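Long-range contacts in protein synthesis inhibitor I (Hordeum vulgare, PDB 4FBC), which is a plant protein synthesis inhibitor of the ribosome-inactivating protein family: residues K8-P13 with S62-V67; N131-R136 with S200-N205. The protein carries 3 engineered substitutions. All blocks are in the same frame, centred on the assembly; numbering follows the deposited sequence.

In the fold
Two contacts follow each other in series along this chain. From the N terminus, the loop K8-P13 leads into strand 16-20; helix 25-39 and two short strands follow before the chain comes back at S62-V67, where interaction 1 closes a loop and ties the N-terminal segment to strand 64-70 of the six-stranded mixed sheet. Only after that contact is complete does interaction 2 open, at N131-R136. It closes with S200-N205 around a largely helical excursion containing helices 136-147, 157-179 and 181-190, and pairs strands 134-135 and 200-201 in a two-stranded antiparallel sheet. The two neither nest nor cross; the centres of interactions 1 and 2 are about 29 Å apart, on opposite sides of the chain's centre.

Interaction 1. Residues K8-P13 with S62-V67; sequences KNVDKP and SRWFHV
K8 meets S62 and W64 through its backbone: S62 CA points a hydrogen at K8 O from 3.3 Å, while the lysine chain leads away. The indole N-H of W64 bonds to P61 O, just before S62. N9 comes next, its CG anti to the carbonyl carbon (chi1 -53°). Its ND2 donates to S62 O at 2.9 Å, nearly straight at 172° and directed at a lone pair. N9 begins a type I turn, closed by K12 N bonding to N9 O. Within that turn V10 serves two aromatic residues. Its CG2 lies over the five-membered ring of W64, 3.8 Å from the centroid and displaced toward the rim, and V10 O accepts a hydrogen bond from H66 NE2 at 2.8 Å. D11 OD1 reaches the edge of the same imidazole, in its plane, 3.3 Å from H66 CE1. A water that accepts from W64 N can donate to K12 O. P13 covers one imidazole face, CG standing over the centre 3.8 Å from the centroid of H66. Beyond it L14 and F15 make backbone hydrogen bonds with W64 and H66, and the loop leads into the parallel pairing of strands 16-20 and 64-70 in the ribosome-inactivating fold.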
ATOM      1  N   LYS A   8      -5.323  15.480   9.005  1.00 24.97           N
ATOM      2  CA  LYS A   8      -5.658  15.335  10.424  1.00 24.68           C
ATOM      3  C   LYS A   8      -5.433  13.899  10.887  1.00 26.87           C
ATOM      4  O   LYS A   8      -5.502  12.977  10.082  1.00 25.05           O
ATOM      5  CB  LYS A   8      -7.128  15.690  10.665  1.00 27.67           C
ATOM      6  CG  LYS A   8      -7.506  17.107  10.274  1.00 33.90           C
ATOM      7  CD  LYS A   8      -8.965  17.404  10.606  1.00 35.14           C
ATOM      8  CE  LYS A   8      -9.363  18.791  10.112  1.00 47.08           C
ATOM      9  NZ  LYS A   8     -10.778  19.115  10.444  1.00 48.41           N
ATOM     10  N   ASN A   9      -5.174  13.719  12.181  1.00 26.99           N
ATOM     11  CA  ASN A   9      -5.054  12.387  12.790  1.00 23.34           C
ATOM     12  C   ASN A   9      -3.878  11.543  12.296  1.00 25.15           C
ATOM     13  O   ASN A   9      -3.908  10.320  12.417  1.00 25.27           O
ATOM     14  CB  ASN A   9      -6.360  11.599  12.611  1.00 28.26           C
ATOM     15  CG  ASN A   9      -7.570  12.358  13.106  1.00 31.47           C
ATOM     16  OD1 ASN A   9      -7.542  12.946  14.185  1.00 36.52           O
ATOM     17  ND2 ASN A   9      -8.636  12.358  12.317  1.00 30.31           N
ATOM     18  N   VAL A  10      -2.843  12.182  11.754  1.00 22.56           N
ATOM     19  CA  VAL A  10      -1.670  11.441  11.283  1.00 20.40           C
ATOM     20  C   VAL A  10      -1.015  10.642  12.418  1.00 25.57           C
ATOM     21  O   VAL A  10      -0.516   9.529  12.204  1.00 25.66           O
ATOM     22  CB  VAL A  10      -0.650  12.376  10.609  1.00 22.61           C
ATOM     23  CG1 VAL A  10       0.621  11.625  10.265  1.00 25.12           C
ATOM     24  CG2 VAL A  10      -1.254  12.985   9.359  1.00 23.13           C
ATOM     25  N   ASP A  11      -1.039  11.200  13.629  1.00 24.98           N
ATOM     26  CA  ASP A  11      -0.500  10.495  14.793  1.00 27.67           C
ATOM     27  C   ASP A  11      -1.613   9.944  15.692  1.00 26.54           C
ATOM     28  O   ASP A  11      -1.397   9.689  16.876  1.00 27.78           O
ATOM     29  CB  ASP A  11       0.452  11.395  15.596  1.00 34.47           C
ATOM     30  CG  ASP A  11       1.645  10.634  16.160  1.00 36.28           C
ATOM     31  OD1 ASP A  11       1.962   9.534  15.652  1.00 32.77           O
ATOM     32  OD2 ASP A  11       2.275  11.137  17.113  1.00 41.72           O
ATOM     33  N   LYS A  12      -2.799   9.765  15.118  1.00 27.24           N
ATOM     34  CA  LYS A  12      -3.881   9.035  15.782  1.00 24.80           C
ATOM     35  C   LYS A  12      -4.345   7.908  14.872  1.00 21.54           C
ATOM     36  O   LYS A  12      -5.461   7.927  14.362  1.00 23.13           O
ATOM     37  CB  LYS A  12      -5.046   9.958  16.121  1.00 29.39           C
ATOM     38  CG  LYS A  12      -4.699  11.024  17.136  1.00 39.49           C
ATOM     39  CD  LYS A  12      -5.805  12.061  17.245  1.00 43.85           C
ATOM     40  CE  LYS A  12      -5.500  13.019  18.368  1.00 60.21           C
ATOM     41  NZ  LYS A  12      -4.032  13.283  18.444  1.00 57.48           N
ATOM     42  N   PRO A  13      -3.480   6.910  14.677  1.00 21.90           N
ATOM     43  CA  PRO A  13      -3.773   5.849  13.707  1.00 21.04           C
ATOM     44  C   PRO A  13      -4.996   5.026  14.102  1.00 20.35           C
ATOM     45  O   PRO A  13      -5.224   4.806  15.292  1.00 20.31           O
ATOM     46  CB  PRO A  13      -2.515   4.972  13.764  1.00 21.69           C
ATOM     47  CG  PRO A  13      -1.966   5.198  15.150  1.00 24.09           C
ATOM     48  CD  PRO A  13      -2.241   6.646  15.435  1.00 23.19           C
ATOM     49  N   SER A  62      -8.117  12.451   6.752  1.00 21.03           N
ATOM     50  CA  SER A  62      -8.208  12.368   8.210  1.00 23.73           C
ATOM     51  C   SER A  62      -8.276  10.939   8.759  1.00 22.37           C
ATOM     52  O   SER A  62      -8.502  10.740   9.957  1.00 22.32           O
ATOM     53  CB  SER A  62      -9.412  13.174   8.721  1.00 27.36           C
ATOM     54  OG  SER A  62     -10.622  12.447   8.569  1.00 35.36           O
ATOM     55  N   ARG A  63      -8.080   9.950   7.889  1.00 20.96           N
ATOM     56  CA  ARG A  63      -8.071   8.542   8.299  1.00 19.45           C
ATOM     57  C   ARG A  63      -6.718   7.916   7.964  1.00 17.04           C
ATOM     58  O   ARG A  63      -6.354   7.813   6.790  1.00 17.76           O
ATOM     59  CB  ARG A  63      -9.216   7.779   7.614  1.00 17.59           C
ATOM     60  CG  ARG A  63     -10.607   8.246   8.011  1.00 21.70           C
ATOM     61  CD  ARG A  63     -11.699   7.399   7.372  1.00 22.11           C
ATOM     62  NE  ARG A  63     -11.631   6.012   7.839  1.00 20.19           N
ATOM     63  CZ  ARG A  63     -11.188   5.004   7.098  1.00 21.62           C
ATOM     64  NH1 ARG A  63     -10.802   5.225   5.845  1.00 17.33           N
ATOM     65  NH2 ARG A  63     -11.142   3.776   7.604  1.00 19.37           N
ATOM     66  N   TRP A  64      -5.980   7.516   9.000  1.00 17.31           N
ATOM     67  CA  TRP A  64      -4.600   7.033   8.858  1.00 15.72           C
ATOM     68  C   TRP A  64      -4.376   5.740   9.627  1.00 17.87           C
ATOM     69  O   TRP A  64      -5.089   5.459  10.588  1.00 19.33           O
ATOM     70  CB  TRP A  64      -3.627   8.089   9.400  1.00 18.80           C
ATOM     71  CG  TRP A  64      -3.668   9.374   8.615  1.00 16.72           C
ATOM     72  CD1 TRP A  64      -4.560  10.397   8.762  1.00 21.62           C
ATOM     73  CD2 TRP A  64      -2.786   9.756   7.551  1.00 18.02           C
ATOM     74  NE1 TRP A  64      -4.285  11.394   7.853  1.00 18.95           N
ATOM     75  CE2 TRP A  64      -3.196  11.027   7.104  1.00 18.85           C
ATOM     76  CE3 TRP A  64      -1.685   9.153   6.947  1.00 16.66           C
ATOM     77  CZ2 TRP A  64      -2.547  11.697   6.065  1.00 18.71           C
ATOM     78  CZ3 TRP A  64      -1.038   9.819   5.915  1.00 17.94           C
ATOM     79  CH2 TRP A  64      -1.471  11.081   5.488  1.00 21.18           C
ATOM     80  N   PHE A  65      -3.405   4.938   9.185  1.00 18.85           N
ATOM     81  CA  PHE A  65      -2.885   3.852  10.019  1.00 18.01           C
ATOM     82  C   PHE A  65      -1.368   3.907  10.047  1.00 19.15           C
ATOM     83  O   PHE A  65      -0.757   4.604   9.233  1.00 19.25           O
ATOM     84  CB  PHE A  65      -3.417   2.461   9.598  1.00 17.30           C
ATOM     85  CG  PHE A  65      -2.894   1.948   8.275  1.00 18.87           C
ATOM     86  CD1 PHE A  65      -3.466   2.374   7.080  1.00 17.51           C
ATOM     87  CD2 PHE A  65      -1.891   0.985   8.229  1.00 17.83           C
ATOM     88  CE1 PHE A  65      -3.017   1.889   5.850  1.00 15.33           C
ATOM     89  CE2 PHE A  65      -1.430   0.487   7.000  1.00 17.47           C
ATOM     90  CZ  PHE A  65      -1.996   0.942   5.810  1.00 14.16           C
ATOM     91  N   HIS A  66      -0.766   3.215  11.009  1.00 16.65           N
ATOM     92  CA  HIS A  66       0.684   3.095  11.084  1.00 18.27           C
ATOM     93  C   HIS A  66       1.155   1.687  10.765  1.00 17.49           C
ATOM     94  O   HIS A  66       0.485   0.701  11.077  1.00 19.85           O
ATOM     95  CB  HIS A  66       1.200   3.481  12.472  1.00 20.46           C
ATOM     96  CG  HIS A  66       1.132   4.949  12.749  1.00 18.87           C
ATOM     97  ND1 HIS A  66       1.558   5.502  13.939  1.00 22.53           N
ATOM     98  CD2 HIS A  66       0.684   5.978  11.991  1.00 19.17           C
ATOM     99  CE1 HIS A  66       1.373   6.810  13.901  1.00 23.36           C
ATOM    100  NE2 HIS A  66       0.841   7.125  12.732  1.00 20.21           N
ATOM    101  N   VAL A  67       2.309   1.614  10.118  1.00 18.37           N
ATOM    102  CA  VAL A  67       3.038   0.361   9.996  1.00 19.51           C
ATOM    103  C   VAL A  67       4.359   0.546  10.719  1.00 21.08           C
ATOM    104  O   VAL A  67       5.072   1.534  10.496  1.00 21.37           O
ATOM    105  CB  VAL A  67       3.260  -0.030   8.530  1.00 17.49           C
ATOM    106  CG1 VAL A  67       4.324  -1.130   8.415  1.00 18.82           C
ATOM    107  CG2 VAL A  67       1.947  -0.493   7.915  1.00 16.99           C
TER
HETATM  108  O   HOH W   1      -6.623   8.360  11.673  1.00 24.87           O

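Interaction 2. Residues N131-R136 with S200-N205; sequences NVALGR and SGKIGN
K202 reaches across to N131 with a fully stretched chain, its methylenes passing along the backbone of V132 and N131 before the amine bonds. CG is anti to the carbonyl carbon (chi1 -60°), which sets it 3.5 Å from V132 O; from there CD and CE run past the carbonyl of N131, and NZ donates to N131 O at 2.9 Å. The ammonium stands above the carbonyl plane, 46° out of it, and CE packs against the backbone N of A133.

Next to this side chain the backbones form a short, weakly bonded antiparallel pair of strands, 134-135 against 200-201, in which L134 and G201 are the hydrogen-bonded pair. L134 N donates to G201 O at 2.8 Å, and G201 N returns a bond to L134 O at 2.9 Å. L134 O receives a CA-H contact from S200 as well, with CA 3.2 Å away. Each strand runs on toward a helix, G135 being the N-cap of helix 136-147 and G204 that of helix 205-211. G135 takes up a backbone conformation open to glycine, which has no side chain to meet L134 O.

The apolar side of the contact belongs to L134 and I203, whose side chains cross obliquely with L134 CD1 4.0 Å from I203 CG2. The I203 rotamer (chi1 74°) puts CG2, and not CG1, against that methyl. Both side chains touch F186 of helix 181-190, and L134 also packs on L172 and M173 of helix 157-179. Where the strands part, a water accepts from I203 N and donates to V132 O, 2.8 Å from that oxygen.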
ATOM      1  N   ASN A 131      12.973  -2.646 -12.095  1.00 26.37           N
ATOM      2  CA  ASN A 131      14.401  -2.509 -11.790  1.00 29.54           C
ATOM      3  C   ASN A 131      14.705  -2.549 -10.296  1.00 32.62           C
ATOM      4  O   ASN A 131      15.874  -2.580  -9.897  1.00 30.22           O
ATOM      5  CB  ASN A 131      14.960  -1.196 -12.359  1.00 31.03           C
ATOM      6  CG  ASN A 131      14.957  -1.157 -13.878  1.00 35.60           C
ATOM      7  OD1 ASN A 131      15.043  -2.194 -14.540  1.00 38.00           O
ATOM      8  ND2 ASN A 131      14.863   0.048 -14.440  1.00 37.05           N
ATOM      9  N   VAL A 132      13.661  -2.532  -9.471  1.00 29.88           N
ATOM     10  CA  VAL A 132      13.842  -2.436  -8.024  1.00 25.62           C
ATOM     11  C   VAL A 132      14.006  -3.805  -7.362  1.00 27.18           C
ATOM     12  O   VAL A 132      13.086  -4.624  -7.364  1.00 25.69           O
ATOM     13  CB  VAL A 132      12.657  -1.711  -7.355  1.00 25.02           C
ATOM     14  CG1 VAL A 132      12.936  -1.488  -5.876  1.00 25.46           C
ATOM     15  CG2 VAL A 132      12.385  -0.382  -8.057  1.00 27.26           C
ATOM     16  N   ALA A 133      15.174  -4.041  -6.773  1.00 31.03           N
ATOM     17  CA  ALA A 133      15.418  -5.289  -6.050  1.00 26.93           C
ATOM     18  C   ALA A 133      14.623  -5.328  -4.750  1.00 26.17           C
ATOM     19  O   ALA A 133      14.707  -4.410  -3.929  1.00 27.96           O
ATOM     20  CB  ALA A 133      16.900  -5.464  -5.768  1.00 27.66           C
ATOM     21  N   LEU A 134      13.863  -6.399  -4.565  1.00 23.66           N
ATOM     22  CA  LEU A 134      13.130  -6.605  -3.325  1.00 27.15           C
ATOM     23  C   LEU A 134      13.702  -7.837  -2.626  1.00 22.36           C
ATOM     24  O   LEU A 134      14.293  -8.703  -3.279  1.00 26.01           O
ATOM     25  CB  LEU A 134      11.643  -6.795  -3.618  1.00 24.15           C
ATOM     26  CG  LEU A 134      10.998  -5.630  -4.390  1.00 23.56           C
ATOM     27  CD1 LEU A 134       9.543  -5.910  -4.695  1.00 26.45           C
ATOM     28  CD2 LEU A 134      11.142  -4.348  -3.614  1.00 27.72           C
ATOM     29  N   GLY A 135      13.525  -7.913  -1.312  1.00 23.98           N
ATOM     30  CA  GLY A 135      14.012  -9.047  -0.540  1.00 24.45           C
ATOM     31  C   GLY A 135      14.189  -8.681   0.919  1.00 20.90           C
ATOM     32  O   GLY A 135      13.982  -7.523   1.303  1.00 22.97           O
ATOM     33  N   ARG A 136      14.585  -9.653   1.741  1.00 17.38           N
ATOM     34  CA  ARG A 136      14.772  -9.400   3.166  1.00 18.10           C
ATOM     35  C   ARG A 136      15.842  -8.338   3.470  1.00 20.55           C
ATOM     36  O   ARG A 136      15.600  -7.425   4.255  1.00 21.61           O
ATOM     37  CB  ARG A 136      15.082 -10.694   3.927  1.00 17.64           C
ATOM     38  CG  ARG A 136      14.943 -10.537   5.432  1.00 18.84           C
ATOM     39  CD  ARG A 136      15.394 -11.776   6.198  1.00 22.67           C
ATOM     40  NE  ARG A 136      14.561 -12.955   5.955  1.00 20.49           N
ATOM     41  CZ  ARG A 136      13.359 -13.160   6.491  1.00 22.56           C
ATOM     42  NH1 ARG A 136      12.810 -12.243   7.271  1.00 20.20           N
ATOM     43  NH2 ARG A 136      12.692 -14.279   6.236  1.00 19.15           N
ATOM     44  N   SER A 200      17.091 -12.206  -3.493  1.00 25.89           N
ATOM     45  CA  SER A 200      16.446 -10.968  -3.926  1.00 26.96           C
ATOM     46  C   SER A 200      15.791 -11.197  -5.283  1.00 27.18           C
ATOM     47  O   SER A 200      16.167 -12.115  -6.011  1.00 29.02           O
ATOM     48  CB  SER A 200      17.458  -9.837  -4.002  1.00 27.15           C
ATOM     49  OG  SER A 200      18.356 -10.044  -5.073  1.00 32.14           O
ATOM     50  N   GLY A 201      14.801 -10.378  -5.624  1.00 28.29           N
ATOM     51  CA  GLY A 201      14.119 -10.527  -6.896  1.00 24.96           C
ATOM     52  C   GLY A 201      13.466  -9.231  -7.331  1.00 21.38           C
ATOM     53  O   GLY A 201      13.277  -8.323  -6.525  1.00 25.58           O
ATOM     54  N   LYS A 202      13.138  -9.147  -8.618  1.00 27.08           N
ATOM     55  CA  LYS A 202      12.458  -7.982  -9.169  1.00 25.66           C
ATOM     56  C   LYS A 202      11.116  -8.409  -9.765  1.00 21.83           C
ATOM     57  O   LYS A 202      10.976  -9.521 -10.286  1.00 23.71           O
ATOM     58  CB  LYS A 202      13.351  -7.287 -10.212  1.00 27.49           C
ATOM     59  CG  LYS A 202      14.671  -6.797  -9.632  1.00 30.58           C
ATOM     60  CD  LYS A 202      15.577  -6.111 -10.655  1.00 31.16           C
ATOM     61  CE  LYS A 202      16.841  -5.584  -9.970  1.00 37.04           C
ATOM     62  NZ  LYS A 202      17.660  -4.693 -10.847  1.00 38.26           N
ATOM     63  N   ILE A 203      10.117  -7.536  -9.681  1.00 25.95           N
ATOM     64  CA  ILE A 203       8.799  -7.875 -10.215  1.00 23.83           C
ATOM     65  C   ILE A 203       8.822  -7.894 -11.740  1.00 23.99           C
ATOM     66  O   ILE A 203       9.629  -7.203 -12.372  1.00 26.02           O
ATOM     67  CB  ILE A 203       7.700  -6.887  -9.730  1.00 23.03           C
ATOM     68  CG1 ILE A 203       7.823  -5.541 -10.452  1.00 25.93           C
ATOM     69  CG2 ILE A 203       7.749  -6.708  -8.213  1.00 23.41           C
ATOM     70  CD1 ILE A 203       6.827  -4.501  -9.968  1.00 24.40           C
ATOM     71  N   GLY A 204       7.934  -8.681 -12.335  1.00 20.01           N
ATOM     72  CA  GLY A 204       7.820  -8.744 -13.783  1.00 24.16           C
ATOM     73  C   GLY A 204       6.872  -7.688 -14.316  1.00 21.26           C
ATOM     74  O   GLY A 204       6.347  -6.878 -13.549  1.00 18.18           O
ATOM     75  N   ASN A 205       6.642  -7.703 -15.625  1.00 23.18           N
ATOM     76  CA  ASN A 205       5.801  -6.698 -16.272  1.00 20.41           C
ATOM     77  C   ASN A 205       4.326  -6.737 -15.883  1.00 21.81           C
ATOM     78  O   ASN A 205       3.677  -5.688 -15.842  1.00 21.39           O
ATOM     79  CB  ASN A 205       5.927  -6.784 -17.797  1.00 25.99           C
ATOM     80  CG  ASN A 205       7.249  -6.243 -18.299  1.00 28.15           C
ATOM     81  OD1 ASN A 205       7.899  -5.444 -17.625  1.00 30.59           O
ATOM     82  ND2 ASN A 205       7.657  -6.684 -19.487  1.00 28.24           N
TER
HETATM   83  O   HOH W   2      10.739  -4.906  -8.775  1.00 28.09           O